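Local atomic coordinates of uncharacterized protein (Legionella pneumophila subsp. pneumophila, PDB entry 4WRP), a protein that is of unknown function but is probably a Legionella effector, represented here by its C-terminal all-helical domain, a member of the DUF5617 family. Residues A16-I20 with W55-F59; E34-I38 with Y87-L93; R42-D46 with I78-D83. All coordinates share one frame. Numbering follows the deposited sequence.

Interaction 1: A16-I20 with W55-F59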
# COMPACT_ATOMS: atom_id res chain seq x y z
N ALA A 16 3.66 -9.95 -0.92
CA ALA A 16 3.93 -9.90 -2.36
C ALA A 16 5.05 -8.90 -2.65
O ALA A 16 5.97 -9.16 -3.41
CB ALA A 16 2.65 -9.53 -3.15
N PHE A 17 4.93 -7.74 -2.05
CA PHE A 17 5.79 -6.67 -2.37
C PHE A 17 7.19 -7.03 -1.97
O PHE A 17 8.13 -6.74 -2.75
CB PHE A 17 5.36 -5.38 -1.65
CG PHE A 17 6.31 -4.26 -1.80
CD1 PHE A 17 6.41 -3.58 -3.02
CD2 PHE A 17 7.09 -3.85 -0.73
CE1 PHE A 17 7.29 -2.53 -3.17
CE2 PHE A 17 7.96 -2.81 -0.89
CZ PHE A 17 8.08 -2.16 -2.11
N GLN A 18 7.38 -7.60 -0.78
CA GLN A 18 8.75 -7.96 -0.42
C GLN A 18 9.32 -9.06 -1.33
O GLN A 18 10.52 -9.07 -1.62
CB GLN A 18 8.92 -8.34 1.06
CG GLN A 18 8.20 -9.57 1.52
CD GLN A 18 8.96 -10.84 1.27
OE1 GLN A 18 10.18 -10.84 1.17
NE2 GLN A 18 8.22 -11.92 1.12
N GLU A 19 8.47 -9.96 -1.79
CA GLU A 19 8.94 -11.00 -2.69
C GLU A 19 9.38 -10.33 -3.97
O GLU A 19 10.48 -10.58 -4.45
CB GLU A 19 7.90 -12.08 -2.97
CG GLU A 19 8.40 -13.07 -4.04
CD GLU A 19 7.55 -14.33 -4.22
OE1 GLU A 19 6.78 -14.68 -3.30
OE2 GLU A 19 7.68 -14.99 -5.29
N ILE A 20 8.57 -9.43 -4.48
CA ILE A 20 8.97 -8.69 -5.69
C ILE A 20 10.28 -7.91 -5.52
O ILE A 20 11.16 -8.02 -6.36
CB ILE A 20 7.84 -7.74 -6.20
CG1 ILE A 20 6.67 -8.57 -6.72
CG2 ILE A 20 8.35 -6.92 -7.36
CD1 ILE A 20 5.34 -7.84 -6.76
N TRP A 55 5.31 -6.68 -13.05
CA TRP A 55 6.00 -7.25 -11.88
C TRP A 55 5.12 -8.08 -10.99
O TRP A 55 5.61 -8.83 -10.17
CB TRP A 55 6.61 -6.12 -11.05
CG TRP A 55 7.81 -5.50 -11.65
CD1 TRP A 55 7.90 -4.31 -12.35
CD2 TRP A 55 9.13 -6.04 -11.60
NE1 TRP A 55 9.21 -4.10 -12.74
CE2 TRP A 55 9.98 -5.15 -12.30
CE3 TRP A 55 9.68 -7.21 -11.05
CZ2 TRP A 55 11.34 -5.39 -12.46
CZ3 TRP A 55 11.05 -7.44 -11.19
CH2 TRP A 55 11.85 -6.54 -11.89
N TRP A 56 3.80 -7.93 -11.13
CA TRP A 56 2.83 -8.52 -10.20
C TRP A 56 2.01 -9.68 -10.78
O TRP A 56 1.00 -10.06 -10.18
CB TRP A 56 1.85 -7.44 -9.74
CG TRP A 56 2.47 -6.36 -8.95
CD1 TRP A 56 3.16 -5.32 -9.43
CD2 TRP A 56 2.50 -6.25 -7.52
NE1 TRP A 56 3.59 -4.54 -8.43
CE2 TRP A 56 3.21 -5.08 -7.23
CE3 TRP A 56 1.99 -7.02 -6.47
CZ2 TRP A 56 3.42 -4.63 -5.92
CZ3 TRP A 56 2.18 -6.56 -5.16
CH2 TRP A 56 2.90 -5.39 -4.91
N ALA A 57 2.42 -10.26 -11.92
CA ALA A 57 1.61 -11.32 -12.57
C ALA A 57 1.41 -12.53 -11.66
O ALA A 57 0.31 -13.07 -11.57
CB ALA A 57 2.22 -11.74 -13.89
N LYS A 58 2.45 -12.93 -10.94
CA LYS A 58 2.36 -14.06 -10.01
C LYS A 58 1.23 -13.86 -8.97
O LYS A 58 0.68 -14.82 -8.45
CB LYS A 58 3.71 -14.26 -9.29
CG LYS A 58 3.66 -15.23 -8.12
CD LYS A 58 5.04 -15.63 -7.61
CE LYS A 58 4.91 -16.53 -6.39
NZ LYS A 58 6.15 -17.34 -6.18
N PHE A 59 0.91 -12.60 -8.66
CA PHE A 59 -0.05 -12.27 -7.64
C PHE A 59 -1.33 -11.68 -8.22
O PHE A 59 -2.02 -10.92 -7.53
CB PHE A 59 0.59 -11.24 -6.70
CG PHE A 59 1.85 -11.71 -6.09
CD1 PHE A 59 1.81 -12.62 -5.06
CD2 PHE A 59 3.05 -11.28 -6.56
CE1 PHE A 59 2.98 -13.08 -4.49
CE2 PHE A 59 4.21 -11.73 -5.99
CZ PHE A 59 4.18 -12.65 -4.98

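Interaction 2: E34-I38 with Y87-L93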
# COMPACT_ATOMS: atom_id res chain seq x y z
N GLU A 34 20.75 5.52 -2.60
CA GLU A 34 19.37 5.46 -2.20
C GLU A 34 18.46 5.76 -3.37
O GLU A 34 17.43 5.12 -3.50
CB GLU A 34 19.11 6.40 -1.02
CG GLU A 34 19.72 5.92 0.28
CD GLU A 34 19.20 4.55 0.69
OE1 GLU A 34 17.97 4.31 0.62
OE2 GLU A 34 20.02 3.67 1.04
N TYR A 35 18.84 6.69 -4.24
CA TYR A 35 17.98 7.00 -5.40
C TYR A 35 17.68 5.77 -6.25
O TYR A 35 16.60 5.63 -6.77
CB TYR A 35 18.62 8.09 -6.30
CG TYR A 35 17.93 8.17 -7.63
CD1 TYR A 35 16.81 9.00 -7.82
CD2 TYR A 35 18.38 7.39 -8.73
CE1 TYR A 35 16.17 9.07 -9.06
CE2 TYR A 35 17.74 7.44 -9.96
CZ TYR A 35 16.63 8.28 -10.12
OH TYR A 35 15.99 8.31 -11.35
N LYS A 36 18.65 4.89 -6.39
CA LYS A 36 18.47 3.71 -7.18
C LYS A 36 17.46 2.79 -6.51
O LYS A 36 16.64 2.19 -7.18
CB LYS A 36 19.83 3.01 -7.39
CG LYS A 36 19.80 1.85 -8.35
CD LYS A 36 21.20 1.39 -8.72
CE LYS A 36 21.19 0.31 -9.81
NZ LYS A 36 21.75 -1.00 -9.36
N LYS A 37 17.48 2.70 -5.18
CA LYS A 37 16.50 1.86 -4.48
C LYS A 37 15.06 2.42 -4.59
O LYS A 37 14.12 1.71 -4.91
CB LYS A 37 16.87 1.72 -3.03
CG LYS A 37 18.21 0.96 -2.85
CD LYS A 37 18.68 1.07 -1.41
CE LYS A 37 20.13 0.67 -1.30
NZ LYS A 37 20.46 0.63 0.15
N ILE A 38 14.93 3.70 -4.29
CA ILE A 38 13.66 4.43 -4.39
C ILE A 38 13.09 4.31 -5.76
O ILE A 38 11.92 4.04 -5.90
CB ILE A 38 13.88 5.90 -4.00
CG1 ILE A 38 14.19 5.95 -2.49
CG2 ILE A 38 12.66 6.75 -4.30
CD1 ILE A 38 14.60 7.31 -1.95
N TYR A 87 10.85 11.38 -0.18
CA TYR A 87 11.71 10.31 0.34
C TYR A 87 13.12 10.48 -0.14
O TYR A 87 13.38 10.59 -1.35
CB TYR A 87 11.16 8.93 -0.03
CG TYR A 87 9.75 8.78 0.43
CD1 TYR A 87 9.46 8.49 1.77
CD2 TYR A 87 8.69 9.05 -0.43
CE1 TYR A 87 8.18 8.43 2.22
CE2 TYR A 87 7.39 9.00 0.03
CZ TYR A 87 7.16 8.68 1.37
OH TYR A 87 5.90 8.65 1.85
N THR A 88 14.04 10.52 0.82
CA THR A 88 15.48 10.52 0.56
C THR A 88 16.14 9.17 0.87
O THR A 88 17.20 8.88 0.34
CB THR A 88 16.21 11.62 1.36
OG1 THR A 88 16.10 11.33 2.74
CG2 THR A 88 15.56 12.99 1.12
N THR A 89 15.49 8.33 1.66
CA THR A 89 15.93 6.93 1.82
C THR A 89 14.84 5.94 1.49
O THR A 89 13.63 6.20 1.66
CB THR A 89 16.41 6.64 3.27
OG1 THR A 89 15.28 6.68 4.17
CG2 THR A 89 17.47 7.68 3.69
N SER A 90 15.27 4.78 1.02
CA SER A 90 14.36 3.71 0.73
C SER A 90 13.75 3.15 2.01
O SER A 90 12.61 2.67 2.02
CB SER A 90 15.07 2.60 -0.04
OG SER A 90 16.09 2.05 0.77
N ARG A 91 14.49 3.23 3.11
CA ARG A 91 13.96 2.85 4.42
C ARG A 91 12.71 3.62 4.83
O ARG A 91 11.74 3.04 5.32
CB ARG A 91 15.07 2.99 5.48
CG ARG A 91 14.59 2.92 6.90
CD ARG A 91 15.76 3.08 7.91
NE ARG A 91 16.96 2.33 7.50
CZ ARG A 91 18.00 2.82 6.82
NH1 ARG A 91 19.00 2.00 6.51
NH2 ARG A 91 18.05 4.11 6.45
N ALA A 92 12.71 4.93 4.63
CA ALA A 92 11.52 5.73 4.93
C ALA A 92 10.38 5.37 4.03
O ALA A 92 9.24 5.33 4.46
CB ALA A 92 11.80 7.21 4.79
N LEU A 93 10.66 5.19 2.74
CA LEU A 93 9.62 4.79 1.78
C LEU A 93 8.99 3.46 2.17
O LEU A 93 7.76 3.30 2.13
CB LEU A 93 10.20 4.74 0.37
CG LEU A 93 9.30 4.29 -0.76
CD1 LEU A 93 7.96 5.07 -0.73
CD2 LEU A 93 10.02 4.46 -2.10
O HOH W 1 17.61 3.08 3.10

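Interaction 3: R42-D46 with I78-D83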
# COMPACT_ATOMS: atom_id res chain seq x y z
N ARG A 42 9.70 2.62 -6.78
CA ARG A 42 8.69 3.43 -7.51
C ARG A 42 8.16 2.71 -8.75
O ARG A 42 6.93 2.66 -9.02
CB ARG A 42 9.29 4.75 -7.92
CG ARG A 42 8.22 5.67 -8.53
CD ARG A 42 8.78 6.74 -9.45
NE ARG A 42 7.66 7.56 -9.95
CZ ARG A 42 6.83 7.22 -10.95
NH1 ARG A 42 7.00 6.06 -11.59
NH2 ARG A 42 5.82 8.03 -11.33
N THR A 43 9.08 2.13 -9.51
CA THR A 43 8.69 1.34 -10.68
C THR A 43 7.69 0.24 -10.38
O THR A 43 6.67 0.11 -11.07
CB THR A 43 9.94 0.78 -11.38
OG1 THR A 43 10.74 1.90 -11.74
CG2 THR A 43 9.55 0.07 -12.64
N VAL A 44 7.98 -0.53 -9.34
CA VAL A 44 7.13 -1.62 -8.95
C VAL A 44 5.76 -1.12 -8.45
O VAL A 44 4.72 -1.72 -8.75
CB VAL A 44 7.84 -2.45 -7.87
CG1 VAL A 44 6.90 -3.41 -7.19
CG2 VAL A 44 9.03 -3.16 -8.54
N LEU A 45 5.76 -0.07 -7.65
CA LEU A 45 4.48 0.51 -7.19
C LEU A 45 3.69 1.06 -8.36
O LEU A 45 2.48 0.90 -8.43
CB LEU A 45 4.73 1.62 -6.16
CG LEU A 45 5.45 1.25 -4.88
CD1 LEU A 45 5.57 2.56 -4.08
CD2 LEU A 45 4.71 0.19 -4.10
N ASP A 46 4.36 1.72 -9.29
CA ASP A 46 3.61 2.26 -10.44
C ASP A 46 2.97 1.13 -11.24
O ASP A 46 1.83 1.21 -11.60
CB ASP A 46 4.54 3.11 -11.30
CG ASP A 46 3.77 3.97 -12.32
OD1 ASP A 46 2.66 4.49 -12.05
OD2 ASP A 46 4.31 4.15 -13.41
N ILE A 78 1.09 7.39 -2.76
CA ILE A 78 2.50 7.26 -2.34
C ILE A 78 3.46 7.52 -3.54
O ILE A 78 4.50 8.18 -3.42
CB ILE A 78 2.72 5.91 -1.64
CG1 ILE A 78 1.91 5.86 -0.35
CG2 ILE A 78 4.19 5.66 -1.39
CD1 ILE A 78 1.87 4.49 0.33
N VAL A 79 3.14 7.00 -4.70
CA VAL A 79 3.96 7.24 -5.89
C VAL A 79 4.04 8.75 -6.15
O VAL A 79 5.09 9.29 -6.45
CB VAL A 79 3.40 6.50 -7.09
CG1 VAL A 79 4.06 6.98 -8.39
CG2 VAL A 79 3.58 4.99 -6.89
N LYS A 80 2.94 9.43 -5.98
CA LYS A 80 3.00 10.87 -6.09
C LYS A 80 3.91 11.51 -5.02
O LYS A 80 4.61 12.45 -5.32
CB LYS A 80 1.62 11.43 -5.97
CG LYS A 80 1.49 12.81 -6.56
CD LYS A 80 0.02 13.15 -6.81
CE LYS A 80 -0.33 14.56 -6.32
NZ LYS A 80 -1.73 14.63 -5.79
N GLU A 81 3.91 10.99 -3.80
CA GLU A 81 4.81 11.47 -2.78
C GLU A 81 6.27 11.26 -3.15
O GLU A 81 7.14 12.09 -2.79
CB GLU A 81 4.51 10.78 -1.40
CG GLU A 81 3.19 11.20 -0.75
CD GLU A 81 2.84 10.26 0.46
OE1 GLU A 81 3.68 9.40 0.90
OE2 GLU A 81 1.69 10.37 0.93
N ILE A 82 6.56 10.15 -3.82
CA ILE A 82 7.89 9.88 -4.34
C ILE A 82 8.26 10.94 -5.38
O ILE A 82 9.36 11.54 -5.32
CB ILE A 82 8.02 8.47 -4.97
CG1 ILE A 82 7.88 7.40 -3.88
CG2 ILE A 82 9.42 8.30 -5.58
CD1 ILE A 82 7.65 6.01 -4.43
N ASP A 83 7.31 11.23 -6.26
CA ASP A 83 7.55 12.16 -7.36
C ASP A 83 7.80 13.53 -6.81
O ASP A 83 8.61 14.26 -7.35
CB ASP A 83 6.38 12.11 -8.36
CG ASP A 83 6.39 10.78 -9.16
OD1 ASP A 83 7.47 10.15 -9.19
OD2 ASP A 83 5.35 10.34 -9.70

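Interaction 1: A16-I20 with W55-F59
One face of the helical turn Ala16-Ile20 is pressed against the aromatic loop Trp55-Phe59, and the fit is one of small aliphatic bumps on flat aromatic surfaces. The deepest bump is Ile20. Its CD1 sits over the face of the Trp56 indole, 3.4 Å from the centroid of the six-membered ring and 13° off the normal, a clear CH-pi contact. The rest of that side chain fills the hollow between the three rings: CG2 of Ile20 lies 3.9 Å from CE3 of Trp55, while its CG1 is 4.1 Å from CE2 of Phe59. One turn earlier, Ala16 makes a smaller knob. Its CB stands almost exactly over the Phe59 ring, 3.6 Å from the centroid and 5° off the normal, and also comes 3.6 Å from Trp56 CZ3. The CA atoms of Ala16 and Phe59 are 7.0 Å apart here, as are those of Ile20 and Trp55. Phe17 adds its CB against Trp56 CH2 at 4.1 Å. At the more open margin, Glu19 OE2 and Lys58 NZ close the seam with a 2.9 Å salt bridge, and Glu19 OE1 lies at the edge of the Phe59 ring, 3.7 Å from its CZ. The loop turns tightly here, Phe59 N bonding to Trp56 O at 3.0 Å. Trp56 also stacks with Trp13 of helix 6-21 and gives its NE1 hydrogen to Val44 O of helix 34-49, whose Ile41, Val44 and Leu45 receive Phe17 and Ile20; the loop is thus tied to both helices.

Interaction 2: E34-I38 with Y87-L93
The first turn of helix 34-49 lies beside the connection that leads into helix 90-98, with CA atoms 5.5 Å apart at Glu34 and Thr89 and 5.2 Å at Ile38 and Ser90. Residues Tyr87-Thr89 run in extended or turn-like conformation, and the helix then starts at Ser90, Thr89 being its N-cap: Thr89 OG1 accepts from Ala92 N at 3.1 Å. The i to i+4 bond from Leu93 N to Thr89 O is weak at 3.3 Å. Into this helix start reaches Glu34. Its OE1 takes a nearly linear hydrogen bond from Ser90 N (2.8 Å, 177°) and a second from Ser90 OG at 2.9 Å. A water carries the link one residue further, donating to Glu34 OE1 at 2.8 Å and accepting from Arg91 N at 3.1 Å. On the other oxygen, Glu34 OE2 pairs with Lys37 NZ at 3.2 Å, a lysine that also bonds to Arg30 O. Beside these polar groups Ile38 packs its CD1 3.6 Å from Tyr87 O and its CG2 4.1 Å from Leu93 CD2, next to Ile82 of helix 68-83. Early amide hydrogens of a helix lack acceptors within the helix itself; here the N-cap threonine serves Ala92, while a carboxylate from another helix serves Ser90 directly and Arg91 through water, so a tertiary contact supplements the N-cap.

Interaction 3: R42-D46 with I78-D83
A two-pronged salt bridge on the flank of a helix pair sets this contact apart: Arg42 NE gives its hydrogen to Asp83 OD1 at 2.7 Å, and Arg42 NH2 does the same to Asp83 OD2 at 2.9 Å. The carboxylate meets the guanidinium edge-on, while Val79 CG1 lies over one face of that group, 3.6 Å from NH2. Within its own helix Arg42 NH1 has a long pairing with Asp46 OD2 at 3.8 Å, and Asp46 in turn bridges to Lys50. Beside this charged network the contact is aliphatic: Leu45 CB touches Val79 CG2 at 3.6 Å, and Leu45 CD1 reaches Ile82 CD1 at 4.0 Å. The axes of the two short segments run roughly antiparallel, at 147°, and approach to 10.1 Å. Leu45 also touches Trp13 and Phe17 of helix 6-21 and Leu97 of helix 90-98, on which Ile78 and Ile82 lean too, so the aliphatic side of the pair faces both of those helices.

From the N terminus, helix 6-21 comes first, and interaction 1 closes a loop by bringing residues 55-59 back onto its end. Helix 34-49 starts inside that loop and supplies the first segments of the other two contacts, both of which cross interaction 1. Interaction 3 joins it to the end of helix 68-83, and is nested within the larger loop that interaction 2 closes at the start of helix 90-98. Interactions 2 and 3 touch through Leu93 and Ile38 against Ile82, and through Tyr87 OH and Glu81 OE1. Interaction 1 meets interaction 3 at Val44 and Leu45, so helix 34-49, which carries a segment of interactions 2 and 3, links all three.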